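Local coordinates for protein-arginine-phosphatase (PDB 4KK3) that removes phosphate from phosphoarginine residues of many proteins, counteracting the arginine kinase McsB and restoring DNA binding by the repressor CtsR, at residues 8-12 / 13-17; 126-129 / 130-133; 81-84 / 85-89; 19-22 / 23-27; 101-104 / 105-109. One frame throughout, in Å; residues are numbered along the deposited sequence.

Contact 1. Residues 8-12 / 13-17. With PO4 (phosphate ion), chain B.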
loop_
_atom_site.group_PDB
_atom_site.type_symbol
_atom_site.label_atom_id
_atom_site.label_comp_id
_atom_site.label_asym_id
_atom_site.label_seq_id
_atom_site.Cartn_x
_atom_site.Cartn_y
_atom_site.Cartn_z
ATOM N N THR A 8 -2.347 3.598 -8.136
ATOM C CA THR A 8 -3.047 4.421 -9.112
ATOM C C THR A 8 -4.564 4.431 -8.836
ATOM O O THR A 8 -5.156 5.466 -8.528
ATOM C CB THR A 8 -2.779 3.915 -10.543
ATOM O OG1 THR A 8 -1.367 3.925 -10.806
ATOM C CG2 THR A 8 -3.499 4.782 -11.566
ATOM N N GLY A 9 -5.194 3.268 -8.939
ATOM C CA GLY A 9 -6.643 3.217 -8.836
ATOM C C GLY A 9 -7.187 3.007 -7.433
ATOM O O GLY A 9 -8.375 3.232 -7.193
ATOM N N ASN A 10 -6.310 2.625 -6.506
ATOM C CA ASN A 10 -6.722 2.186 -5.172
ATOM C C ASN A 10 -7.739 1.066 -5.341
ATOM O O ASN A 10 -8.701 0.971 -4.585
ATOM C CB ASN A 10 -7.302 3.336 -4.326
ATOM C CG ASN A 10 -7.476 2.971 -2.850
ATOM O OD1 ASN A 10 -8.480 3.330 -2.237
ATOM N ND2 ASN A 10 -6.485 2.270 -2.270
ATOM N N THR A 11 -7.510 0.223 -6.339
ATOM C CA THR A 11 -8.370 -0.953 -6.530
ATOM C C THR A 11 -7.619 -2.276 -6.419
ATOM O O THR A 11 -8.229 -3.309 -6.138
ATOM C CB THR A 11 -9.110 -0.914 -7.888
ATOM O OG1 THR A 11 -8.156 -0.875 -8.960
ATOM C CG2 THR A 11 -10.012 0.311 -7.976
ATOM N N CYS A 12 -6.309 -2.265 -6.644
ATOM C CA CYS A 12 -5.552 -3.520 -6.608
ATOM C C CYS A 12 -4.390 -3.556 -5.609
ATOM O O CYS A 12 -4.469 -4.207 -4.569
ATOM C CB CYS A 12 -5.055 -3.892 -7.992
ATOM S SG CYS A 12 -6.323 -3.834 -9.293
ATOM N N ARG A 13 -3.313 -2.856 -5.927
ATOM C CA ARG A 13 -2.074 -2.957 -5.149
ATOM C C ARG A 13 -2.183 -2.390 -3.740
ATOM O O ARG A 13 -1.882 -3.081 -2.764
ATOM C CB ARG A 13 -0.928 -2.243 -5.873
ATOM C CG ARG A 13 -0.232 -3.071 -6.932
ATOM C CD ARG A 13 0.587 -2.152 -7.874
ATOM N NE ARG A 13 -0.253 -1.117 -8.457
ATOM C CZ ARG A 13 0.201 -0.174 -9.280
ATOM N NH1 ARG A 13 1.482 -0.166 -9.610
ATOM N NH2 ARG A 13 -0.627 0.737 -9.771
ATOM N N SER A 14 -2.569 -1.121 -3.626
ATOM C CA SER A 14 -2.642 -0.532 -2.295
ATOM C C SER A 14 -3.717 -1.137 -1.373
ATOM O O SER A 14 -3.445 -1.280 -0.183
ATOM C CB SER A 14 -2.602 1.017 -2.279
ATOM O OG SER A 14 -3.747 1.633 -2.836
ATOM N N PRO A 15 -4.909 -1.518 -1.909
ATOM C CA PRO A 15 -5.842 -2.242 -1.031
ATOM C C PRO A 15 -5.320 -3.616 -0.631
ATOM O O PRO A 15 -5.565 -4.029 0.503
ATOM C CB PRO A 15 -7.111 -2.394 -1.891
ATOM C CG PRO A 15 -7.003 -1.329 -2.932
ATOM C CD PRO A 15 -5.532 -1.204 -3.211
HETATM N N MSE A 16 -4.647 -4.329 -1.533
HETATM C CA MSE A 16 -4.022 -5.595 -1.144
HETATM C C MSE A 16 -2.960 -5.361 -0.085
HETATM O O MSE A 16 -2.883 -6.078 0.891
HETATM C CB MSE A 16 -3.419 -6.340 -2.344
HETATM C CG MSE A 16 -4.468 -7.153 -3.130
HETATM SE SE MSE A 16 -3.671 -8.398 -4.429
HETATM C CE MSE A 16 -3.098 -7.071 -5.669
ATOM N N ALA A 17 -2.137 -4.338 -0.269
ATOM C CA ALA A 17 -1.095 -4.062 0.724
ATOM C C ALA A 17 -1.663 -3.736 2.111
ATOM O O ALA A 17 -1.170 -4.224 3.134
ATOM C CB ALA A 17 -0.197 -2.925 0.244
HETATM P P PO4 B . -4.109 -0.341 -8.928
HETATM O O1 PO4 B . -3.102 -1.205 -8.232
HETATM O O2 PO4 B . -4.514 -1.016 -10.231
HETATM O O3 PO4 B . -3.427 0.985 -9.306
HETATM O O4 PO4 B . -5.342 -0.037 -8.133
HETATM O O HOH W 1 -0.786 2.074 -12.929
#
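R13 and T8 meet beside a bound phosphate, one from the first turn of helix 13-28, the other from the start of the P-loop, the C-X5-R signature that runs from the nucleophile C7 to R13. From CB, 3.4 Å from PO4 O1, the R13 chain runs along the anion, with CG and CD also close to O1. A bend at chi3 (-55°) then turns the guanidinium edge to the phosphate. R13 NE donates to PO4 O1 at 2.9 Å and R13 NH2 to PO4 O3 at 2.8 Å, both nearly straight, with the phosphorus in the guanidinium plane. NH1 turns elsewhere, to the carbonyl of V116. R13 NH2 lies 3.4 Å from T8 OG1, and water 1 is bonded to that hydroxyl and weakly to NH2; the threonine hydroxyl also pairs with H87. The backbone NH groups of G9, T11, C12 and R13, and weakly that of T8, grip the same anion, while T11 OG1 donates to PO4 O4 at 3.1 Å. M16 N bonds C12 O at 3.0 Å, fastening the loop to the helix. So many donors make a cradle for an anion, and the ion probably marks where the phosphoryl group of phosphoarginine sits.

Contact 2. Residues 126-129 / 130-133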
loop_
_atom_site.group_PDB
_atom_site.type_symbol
_atom_site.label_atom_id
_atom_site.label_comp_id
_atom_site.label_asym_id
_atom_site.label_seq_id
_atom_site.Cartn_x
_atom_site.Cartn_y
_atom_site.Cartn_z
ATOM N N ILE A 126 -1.467 -13.372 -12.317
ATOM C CA ILE A 126 -0.724 -12.111 -12.192
ATOM C C ILE A 126 -0.971 -11.489 -10.815
ATOM O O ILE A 126 -0.034 -11.068 -10.125
ATOM C CB ILE A 126 -1.128 -11.092 -13.278
ATOM C CG1 ILE A 126 -0.687 -11.574 -14.659
ATOM C CG2 ILE A 126 -0.496 -9.717 -13.003
ATOM C CD1 ILE A 126 0.818 -11.605 -14.840
ATOM N N TYR A 127 -2.238 -11.445 -10.412
ATOM C CA TYR A 127 -2.602 -10.918 -9.097
ATOM C C TYR A 127 -1.992 -11.709 -7.951
ATOM O O TYR A 127 -1.571 -11.130 -6.955
ATOM C CB TYR A 127 -4.112 -10.887 -8.916
ATOM C CG TYR A 127 -4.781 -9.671 -9.488
ATOM C CD1 TYR A 127 -5.009 -9.567 -10.848
ATOM C CD2 TYR A 127 -5.202 -8.630 -8.667
ATOM C CE1 TYR A 127 -5.625 -8.463 -11.379
ATOM C CE2 TYR A 127 -5.834 -7.517 -9.195
ATOM C CZ TYR A 127 -6.036 -7.441 -10.548
ATOM O OH TYR A 127 -6.659 -6.340 -11.087
ATOM N N LYS A 128 -1.953 -13.030 -8.075
ATOM C CA LYS A 128 -1.405 -13.837 -6.994
ATOM C C LYS A 128 0.093 -13.595 -6.859
ATOM O O LYS A 128 0.629 -13.617 -5.757
ATOM C CB LYS A 128 -1.733 -15.324 -7.164
ATOM C CG LYS A 128 -3.209 -15.620 -7.009
ATOM C CD LYS A 128 -3.470 -17.119 -7.123
ATOM C CE LYS A 128 -4.943 -17.423 -7.272
ATOM N NZ LYS A 128 -5.220 -18.887 -7.129
ATOM N N GLN A 129 0.760 -13.334 -7.982
ATOM C CA GLN A 129 2.174 -12.972 -7.966
ATOM C C GLN A 129 2.390 -11.621 -7.282
ATOM O O GLN A 129 3.308 -11.460 -6.486
ATOM C CB GLN A 129 2.743 -12.961 -9.387
ATOM C CG GLN A 129 2.762 -14.343 -10.046
ATOM C CD GLN A 129 3.255 -14.304 -11.483
ATOM O OE1 GLN A 129 2.462 -14.302 -12.427
ATOM N NE2 GLN A 129 4.572 -14.276 -11.655
ATOM N N THR A 130 1.524 -10.660 -7.580
ATOM C CA THR A 130 1.557 -9.363 -6.906
ATOM C C THR A 130 1.328 -9.533 -5.405
ATOM O O THR A 130 2.046 -8.972 -4.573
ATOM C CB THR A 130 0.496 -8.426 -7.473
ATOM O OG1 THR A 130 0.772 -8.198 -8.859
ATOM C CG2 THR A 130 0.514 -7.092 -6.736
ATOM N N ARG A 131 0.325 -10.332 -5.065
ATOM C CA ARG A 131 0.057 -10.627 -3.661
ATOM C C ARG A 131 1.311 -11.158 -2.954
ATOM O O ARG A 131 1.659 -10.699 -1.866
ATOM C CB ARG A 131 -1.079 -11.650 -3.543
ATOM C CG ARG A 131 -1.352 -12.074 -2.105
ATOM C CD ARG A 131 -2.149 -13.382 -2.074
ATOM N NE ARG A 131 -1.334 -14.519 -2.501
ATOM C CZ ARG A 131 -1.815 -15.659 -2.995
ATOM N NH1 ARG A 131 -3.125 -15.844 -3.158
ATOM N NH2 ARG A 131 -0.974 -16.614 -3.354
ATOM N N ASP A 132 1.972 -12.140 -3.563
ATOM C CA ASP A 132 3.148 -12.762 -2.958
ATOM C C ASP A 132 4.313 -11.787 -2.842
ATOM O O ASP A 132 5.050 -11.798 -1.858
ATOM C CB ASP A 132 3.579 -13.998 -3.749
ATOM C CG ASP A 132 2.597 -15.155 -3.603
ATOM O OD1 ASP A 132 1.723 -15.079 -2.715
ATOM O OD2 ASP A 132 2.702 -16.139 -4.366
ATOM N N GLU A 133 4.463 -10.949 -3.865
ATOM C CA GLU A 133 5.478 -9.915 -3.879
ATOM C C GLU A 133 5.253 -8.951 -2.711
ATOM O O GLU A 133 6.185 -8.622 -1.969
ATOM C CB GLU A 133 5.400 -9.177 -5.223
ATOM C CG GLU A 133 6.290 -7.954 -5.371
ATOM C CD GLU A 133 6.093 -7.285 -6.721
ATOM O OE1 GLU A 133 5.065 -7.549 -7.380
ATOM O OE2 GLU A 133 6.961 -6.499 -7.130
HETATM O O HOH W 2 2.163 -9.755 -11.139
#
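Two torsions bring R131 beside K128: its CG stands opposite the backbone N across the CA-CB bond (chi1 176°), and a bend at chi3 (71°) lays the guanidinium alongside the lysine. The two side chains point the same way, with K128 CB over one guanidinium face near its rim and K128 CG 3.9 Å from R131 NH1. D132, next in sequence, is gripped side-on: R131 NE at 3.1 Å and R131 NH2 at 3.2 Å both donate to D132 OD1. That oxygen lies in the guanidinium plane, while both nitrogens reach it from one face of the carboxylate; the double grip probably helps hold the guanidinium's rotation. NH1 bonds the carbonyl of A54, and K128 NZ forms a salt bridge with E57, which probably eases the like charges of K128 NZ and R131 NH1, 5.4 Å apart. Were R131 replaced by an alanine, D132 would probably lose its charged mate and K128 CB its flat cover. Water 2 joins I126 O, at 2.8 Å, to T130 OG1. This part of helix 124-145 meets three other helices: Y127 and T130 pack on M16 of helix 13-28, R131 on L55 of helix 49-56, and E133 is salt-bridged to K106 of helix 105-110.

Contact 3. Residues 81-84 / 85-89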
loop_
_atom_site.group_PDB
_atom_site.type_symbol
_atom_site.label_atom_id
_atom_site.label_comp_id
_atom_site.label_asym_id
_atom_site.label_seq_id
_atom_site.Cartn_x
_atom_site.Cartn_y
_atom_site.Cartn_z
ATOM N N LEU A 81 3.762 5.082 1.541
ATOM C CA LEU A 81 4.525 4.128 0.754
ATOM C C LEU A 81 3.839 3.877 -0.574
ATOM O O LEU A 81 2.776 3.259 -0.631
ATOM C CB LEU A 81 4.691 2.812 1.518
ATOM C CG LEU A 81 5.488 2.979 2.817
ATOM C CD1 LEU A 81 5.484 1.699 3.654
ATOM C CD2 LEU A 81 6.923 3.435 2.521
ATOM N N ALA A 82 4.472 4.350 -1.631
ATOM C CA ALA A 82 3.935 4.316 -2.974
ATOM C C ALA A 82 4.371 3.044 -3.665
ATOM O O ALA A 82 5.430 2.508 -3.368
ATOM C CB ALA A 82 4.482 5.529 -3.755
HETATM N N MSE A 83 3.587 2.576 -4.626
HETATM C CA MSE A 83 3.975 1.357 -5.348
HETATM C C MSE A 83 5.119 1.582 -6.336
HETATM O O MSE A 83 6.011 0.736 -6.487
HETATM C CB MSE A 83 2.785 0.737 -6.079
HETATM C CG MSE A 83 1.664 0.271 -5.166
HETATM SE SE MSE A 83 2.271 -1.004 -3.799
HETATM C CE MSE A 83 1.175 -0.352 -2.333
ATOM N N THR A 84 5.095 2.722 -7.021
ATOM C CA THR A 84 6.104 2.992 -8.043
ATOM C C THR A 84 6.779 4.356 -7.856
ATOM O O THR A 84 6.258 5.240 -7.167
ATOM C CB THR A 84 5.511 2.964 -9.469
ATOM O OG1 THR A 84 4.758 4.161 -9.693
ATOM C CG2 THR A 84 4.600 1.737 -9.675
ATOM N N HIS A 85 7.927 4.532 -8.499
ATOM C CA HIS A 85 8.607 5.817 -8.442
ATOM C C HIS A 85 7.781 6.902 -9.147
ATOM O O HIS A 85 7.770 8.052 -8.732
ATOM C CB HIS A 85 10.050 5.712 -8.971
ATOM C CG HIS A 85 11.027 5.211 -7.945
ATOM N ND1 HIS A 85 11.279 3.870 -7.747
ATOM C CD2 HIS A 85 11.802 5.873 -7.051
ATOM C CE1 HIS A 85 12.164 3.727 -6.775
ATOM N NE2 HIS A 85 12.505 4.928 -6.344
ATOM N N GLN A 86 7.047 6.523 -10.180
ATOM C CA GLN A 86 6.122 7.453 -10.806
ATOM C C GLN A 86 5.015 7.909 -9.849
ATOM O O GLN A 86 4.563 9.045 -9.916
ATOM C CB GLN A 86 5.494 6.831 -12.048
ATOM C CG GLN A 86 4.628 7.796 -12.800
ATOM C CD GLN A 86 5.410 8.999 -13.298
ATOM O OE1 GLN A 86 5.294 10.102 -12.764
ATOM N NE2 GLN A 86 6.217 8.785 -14.318
ATOM N N HIS A 87 4.560 7.021 -8.965
ATOM C CA HIS A 87 3.590 7.461 -7.970
ATOM C C HIS A 87 4.161 8.563 -7.074
ATOM O O HIS A 87 3.459 9.511 -6.769
ATOM C CB HIS A 87 3.116 6.297 -7.118
ATOM C CG HIS A 87 2.236 5.339 -7.852
ATOM N ND1 HIS A 87 2.227 3.987 -7.579
ATOM C CD2 HIS A 87 1.324 5.533 -8.832
ATOM C CE1 HIS A 87 1.352 3.388 -8.368
ATOM N NE2 HIS A 87 0.790 4.303 -9.139
ATOM N N LYS A 88 5.424 8.436 -6.663
ATOM C CA LYS A 88 6.099 9.484 -5.880
ATOM C C LYS A 88 6.082 10.825 -6.583
ATOM O O LYS A 88 5.891 11.870 -5.958
ATOM C CB LYS A 88 7.558 9.113 -5.611
ATOM C CG LYS A 88 7.725 7.986 -4.625
ATOM C CD LYS A 88 9.186 7.620 -4.384
ATOM C CE LYS A 88 10.079 8.820 -4.158
ATOM N NZ LYS A 88 11.475 8.372 -3.877
ATOM N N GLN A 89 6.290 10.779 -7.891
ATOM C CA GLN A 89 6.317 11.967 -8.736
ATOM C C GLN A 89 4.966 12.647 -8.797
ATOM O O GLN A 89 4.867 13.879 -8.735
ATOM C CB GLN A 89 6.761 11.591 -10.149
ATOM C CG GLN A 89 8.197 11.148 -10.228
ATOM C CD GLN A 89 9.135 12.180 -9.631
ATOM O OE1 GLN A 89 8.959 13.387 -9.820
ATOM N NE2 GLN A 89 10.119 11.716 -8.877
#
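T84 and H87 form a capping box at the start of helix 85-94, where the chain leaves strand 79-82 within a beta-alpha-beta unit. Two reciprocal hydrogen bonds make the box. H87 N donates to T84 OG1 at 3.0 Å, the capping bond proper, made possible because the hydroxyl sits between the backbone N and the carbonyl carbon (chi1 75°). In return T84 N donates to H87 ND1 at 3.2 Å, and this bond, with a ring nitrogen as acceptor, closes the box; it comes in from well outside the ring plane (35°). Separately, a weak bond from K88 N to T84 O begins the regular helical pattern. ND1 is held by the box, and NE2 pairs with T8 of the substrate-binding loop. H87 thus stands behind a substrate-binding residue, and the bond from T84 N probably helps set its ring. Van der Waals contacts fill in around these bonds. A82 CB lies 3.7 Å from H87 CB, tying the strand end to the first turn, and M83 CB comes to 3.6 Å from H87 ND1. Over the ring, T84 OG1 stands 3.2 Å above the H87 plane, displaced toward its rim.

Contact 4. Residues 19-22 / 23-27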
loop_
_atom_site.group_PDB
_atom_site.type_symbol
_atom_site.label_atom_id
_atom_site.label_comp_id
_atom_site.label_asym_id
_atom_site.label_seq_id
_atom_site.Cartn_x
_atom_site.Cartn_y
_atom_site.Cartn_z
ATOM N N ALA A 19 -4.599 -4.625 3.388
ATOM C CA ALA A 19 -5.219 -5.785 4.040
ATOM C C ALA A 19 -4.166 -6.783 4.497
ATOM O O ALA A 19 -4.267 -7.330 5.611
ATOM C CB ALA A 19 -6.216 -6.440 3.101
ATOM N N LEU A 20 -3.176 -7.047 3.646
ATOM C CA LEU A 20 -2.065 -7.923 4.015
ATOM C C LEU A 20 -1.286 -7.366 5.219
ATOM O O LEU A 20 -0.982 -8.101 6.172
ATOM C CB LEU A 20 -1.111 -8.144 2.834
ATOM C CG LEU A 20 -1.623 -8.968 1.648
ATOM C CD1 LEU A 20 -0.668 -8.852 0.473
ATOM C CD2 LEU A 20 -1.754 -10.425 2.072
ATOM N N PHE A 21 -0.953 -6.076 5.178
ATOM C CA PHE A 21 -0.192 -5.486 6.284
ATOM C C PHE A 21 -0.962 -5.405 7.611
ATOM O O PHE A 21 -0.377 -5.586 8.687
ATOM C CB PHE A 21 0.366 -4.115 5.905
ATOM C CG PHE A 21 1.369 -3.595 6.887
ATOM C CD1 PHE A 21 2.581 -4.248 7.059
ATOM C CD2 PHE A 21 1.106 -2.461 7.630
ATOM C CE1 PHE A 21 3.518 -3.774 7.982
ATOM C CE2 PHE A 21 2.042 -1.984 8.550
ATOM C CZ PHE A 21 3.237 -2.646 8.715
ATOM N N LYS A 22 -2.259 -5.125 7.546
ATOM C CA LYS A 22 -3.066 -5.093 8.768
ATOM C C LYS A 22 -3.018 -6.447 9.466
ATOM O O LYS A 22 -2.899 -6.519 10.691
ATOM C CB LYS A 22 -4.512 -4.712 8.463
ATOM C CG LYS A 22 -4.734 -3.221 8.233
ATOM C CD LYS A 22 -6.133 -2.980 7.693
ATOM C CE LYS A 22 -6.525 -1.516 7.737
ATOM N NZ LYS A 22 -7.871 -1.315 7.115
ATOM N N SER A 23 -3.093 -7.513 8.676
ATOM C CA SER A 23 -3.045 -8.869 9.215
ATOM C C SER A 23 -1.697 -9.177 9.855
ATOM O O SER A 23 -1.632 -9.666 10.986
ATOM C CB SER A 23 -3.325 -9.890 8.112
ATOM O OG SER A 23 -3.320 -11.205 8.644
ATOM N N ILE A 24 -0.631 -8.894 9.107
ATOM C CA ILE A 24 0.746 -9.087 9.552
ATOM C C ILE A 24 1.028 -8.276 10.813
ATOM O O ILE A 24 1.595 -8.791 11.784
ATOM C CB ILE A 24 1.739 -8.646 8.441
ATOM C CG1 ILE A 24 1.815 -9.690 7.334
ATOM C CG2 ILE A 24 3.129 -8.426 9.017
ATOM C CD1 ILE A 24 2.435 -9.148 6.053
ATOM N N ALA A 25 0.611 -7.009 10.797
ATOM C CA ALA A 25 0.847 -6.094 11.912
ATOM C C ALA A 25 0.202 -6.588 13.193
ATOM O O ALA A 25 0.802 -6.515 14.266
ATOM C CB ALA A 25 0.347 -4.691 11.581
ATOM N N GLU A 26 -1.023 -7.091 13.091
ATOM C CA GLU A 26 -1.705 -7.550 14.297
ATOM C C GLU A 26 -1.078 -8.824 14.866
ATOM O O GLU A 26 -1.105 -9.043 16.075
ATOM C CB GLU A 26 -3.216 -7.699 14.078
ATOM C CG GLU A 26 -3.647 -8.935 13.317
ATOM C CD GLU A 26 -5.158 -9.068 13.249
ATOM O OE1 GLU A 26 -5.858 -8.174 13.773
ATOM O OE2 GLU A 26 -5.645 -10.066 12.672
ATOM N N ARG A 27 -0.490 -9.652 14.006
ATOM C CA ARG A 27 0.188 -10.861 14.475
ATOM C C ARG A 27 1.509 -10.501 15.148
ATOM O O ARG A 27 1.864 -11.053 16.190
ATOM C CB ARG A 27 0.457 -11.822 13.320
ATOM C CG ARG A 27 -0.772 -12.228 12.528
ATOM C CD ARG A 27 -1.507 -13.392 13.155
ATOM N NE ARG A 27 -2.197 -14.188 12.140
ATOM C CZ ARG A 27 -3.469 -14.028 11.787
ATOM N NH1 ARG A 27 -4.214 -13.097 12.369
ATOM N NH2 ARG A 27 -3.998 -14.802 10.852
#
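F21 and A25 make the tight side of this helical turn. A25 N donates to F21 O at 2.7 Å, shorter than the other three i to i+4 bonds between 19-22 and 23-27, and A25 CB sits 3.1 Å from the same carbonyl oxygen. F21 CG lies anti to N (chi1 -168°), which carries the ring along the helix toward the next turn, where A25 CB lies over one face, 4.4 Å from F21 CE2. L20 and I24 are close as well: I24 CG1 lies 3.4 Å from L20 O, the acceptor for I24 N. The other flank is looser and partly in solvent. There S23 N reaches A19 O at 3.3 Å, and the exposed pair K22 and E26 meet through little more than the backbone bond from E26 N to K22 O and the E26 CG that lies beside that oxygen. Their charged ends part company: K22 NZ turns back to E18, while E26 OE2 forms a salt bridge with R27 NH1 at 3.4 Å. Helix 13-28 links strands 2-7 and 33-38 in a beta-alpha-beta unit, and its apolar side here is well covered. F21 packs on V34 of strand 33-38 and on L141 and L145 of helix 124-145, I24 touches A142 of that same helix, and L20 meets L55 of helix 49-56.

Contact 5. Residues 101-104 / 105-109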
loop_
_atom_site.group_PDB
_atom_site.type_symbol
_atom_site.label_atom_id
_atom_site.label_comp_id
_atom_site.label_asym_id
_atom_site.label_seq_id
_atom_site.Cartn_x
_atom_site.Cartn_y
_atom_site.Cartn_z
ATOM N N LYS A 101 8.368 12.214 3.668
ATOM C CA LYS A 101 7.581 11.083 4.182
ATOM C C LYS A 101 7.155 10.097 3.098
ATOM O O LYS A 101 6.512 9.094 3.396
ATOM C CB LYS A 101 6.351 11.575 4.955
ATOM C CG LYS A 101 5.238 12.107 4.074
ATOM C CD LYS A 101 3.990 12.445 4.877
ATOM C CE LYS A 101 4.229 13.582 5.850
ATOM N NZ LYS A 101 2.962 13.970 6.563
ATOM N N VAL A 102 7.520 10.365 1.847
ATOM C CA VAL A 102 7.061 9.541 0.725
ATOM C C VAL A 102 8.203 8.722 0.125
ATOM O O VAL A 102 9.231 9.276 -0.306
ATOM C CB VAL A 102 6.467 10.422 -0.383
ATOM C CG1 VAL A 102 6.032 9.578 -1.576
ATOM C CG2 VAL A 102 5.315 11.264 0.154
ATOM N N PHE A 103 8.013 7.407 0.085
ATOM C CA PHE A 103 9.012 6.484 -0.435
ATOM C C PHE A 103 8.294 5.396 -1.194
ATOM O O PHE A 103 7.147 5.099 -0.881
ATOM C CB PHE A 103 9.798 5.859 0.728
ATOM C CG PHE A 103 10.502 6.870 1.591
ATOM C CD1 PHE A 103 11.754 7.352 1.230
ATOM C CD2 PHE A 103 9.911 7.349 2.751
ATOM C CE1 PHE A 103 12.411 8.298 2.008
ATOM C CE2 PHE A 103 10.569 8.289 3.540
ATOM C CZ PHE A 103 11.817 8.767 3.164
ATOM N N THR A 104 8.942 4.765 -2.171
ATOM C CA THR A 104 8.340 3.536 -2.687
ATOM C C THR A 104 8.464 2.441 -1.647
ATOM O O THR A 104 9.351 2.480 -0.791
ATOM C CB THR A 104 8.947 3.033 -3.998
ATOM O OG1 THR A 104 10.287 2.590 -3.766
ATOM C CG2 THR A 104 8.916 4.135 -5.068
ATOM N N LEU A 105 7.556 1.468 -1.717
ATOM C CA LEU A 105 7.594 0.347 -0.795
ATOM C C LEU A 105 8.929 -0.398 -0.905
ATOM O O LEU A 105 9.558 -0.721 0.111
ATOM C CB LEU A 105 6.398 -0.573 -1.055
ATOM C CG LEU A 105 6.308 -1.827 -0.191
ATOM C CD1 LEU A 105 6.295 -1.507 1.293
ATOM C CD2 LEU A 105 5.044 -2.579 -0.571
ATOM N N LYS A 106 9.394 -0.627 -2.132
ATOM C CA LYS A 106 10.650 -1.348 -2.306
ATOM C C LYS A 106 11.851 -0.559 -1.766
ATOM O O LYS A 106 12.671 -1.121 -1.055
ATOM C CB LYS A 106 10.854 -1.816 -3.746
ATOM C CG LYS A 106 9.878 -2.942 -4.124
ATOM C CD LYS A 106 10.142 -3.507 -5.506
ATOM C CE LYS A 106 9.223 -4.707 -5.762
ATOM N NZ LYS A 106 9.391 -5.252 -7.132
ATOM N N GLU A 107 11.923 0.737 -2.091
ATOM C CA GLU A 107 12.957 1.637 -1.551
ATOM C C GLU A 107 13.094 1.522 -0.046
ATOM O O GLU A 107 14.178 1.302 0.500
ATOM C CB GLU A 107 12.557 3.100 -1.800
ATOM C CG GLU A 107 13.180 3.807 -2.942
ATOM C CD GLU A 107 12.858 5.293 -2.905
ATOM O OE1 GLU A 107 11.739 5.681 -2.464
ATOM O OE2 GLU A 107 13.732 6.077 -3.304
ATOM N N TYR A 108 11.969 1.712 0.631
ATOM C CA TYR A 108 11.957 1.828 2.074
ATOM C C TYR A 108 12.372 0.521 2.732
ATOM O O TYR A 108 13.144 0.507 3.690
ATOM C CB TYR A 108 10.561 2.238 2.532
ATOM C CG TYR A 108 10.515 2.695 3.962
ATOM C CD1 TYR A 108 10.155 1.829 4.981
ATOM C CD2 TYR A 108 10.851 4.000 4.291
ATOM C CE1 TYR A 108 10.118 2.259 6.293
ATOM C CE2 TYR A 108 10.825 4.434 5.588
ATOM C CZ TYR A 108 10.460 3.564 6.590
ATOM O OH TYR A 108 10.436 4.025 7.887
ATOM N N VAL A 109 11.862 -0.582 2.204
ATOM C CA VAL A 109 12.068 -1.877 2.825
ATOM C C VAL A 109 13.407 -2.516 2.456
ATOM O O VAL A 109 14.103 -3.065 3.316
ATOM C CB VAL A 109 10.899 -2.822 2.465
ATOM C CG1 VAL A 109 11.163 -4.215 2.996
ATOM C CG2 VAL A 109 9.609 -2.250 3.016
#
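A capping box formed by T104 and E107 starts helix 105-110 directly from the end of strand 102-104, at the border of the parallel sheet. Each residue bonds the backbone of the other. E107 N donates to T104 OG1 at 3.0 Å, and T104 N donates to E107 OE1, also at 3.0 Å, meeting the carboxylate on its anti side and close to its plane. The two side chains cross at about a right angle, and the box is compact enough that T104 OG1 also lies 3.0 Å from E107 CB. The glutamate's first torsion is away from the staggered values (chi1 -100°), probably because CB and OE1 must both fit against T104, while its chain beyond CG stays extended. Y108 N adds the first regular helical bond, to T104 O at 3.1 Å. The axes of strand 102-104 and of the short helical segment 105-109 stand at 95°, so the box holds a sharp turn in the chain. E107 OE1 serves more than one partner: it also forms a salt bridge with K88 of helix 85-94, and it lies at the edge of the F103 ring, 3.7 Å from F103 CB. With an alanine in place of E107, T104 N is likely to lose its side-chain acceptor and K88 its counter-charge. Beside the box, F103 and Y108 bring their rings together obliquely, with planes at 48° and centroids 5.6 Å apart; the nearest atoms are F103 CD2 and Y108 CD2, at 3.8 Å.

From the N terminus the chain makes contact 1 as the P-loop turns into helix 13-28, then contact 4 further along that helix. Contact 3 follows where strand 79-82 gives way to its helix, contact 5 where strand 102-104 does the same, and contact 2 comes last, on helix 124-145. All five are local and in series, so none nests in or crosses another. Contacts 3 and 5 join most closely, through backbone bonds of A82 with F103 of the neighbouring strand and with L105 at the start of the helix after it. Contact 1 meets H87 and M83 of contact 3 on one hand, Y127 and T130 of contact 2 on the other. Contact 2 also touches L20 of contact 4.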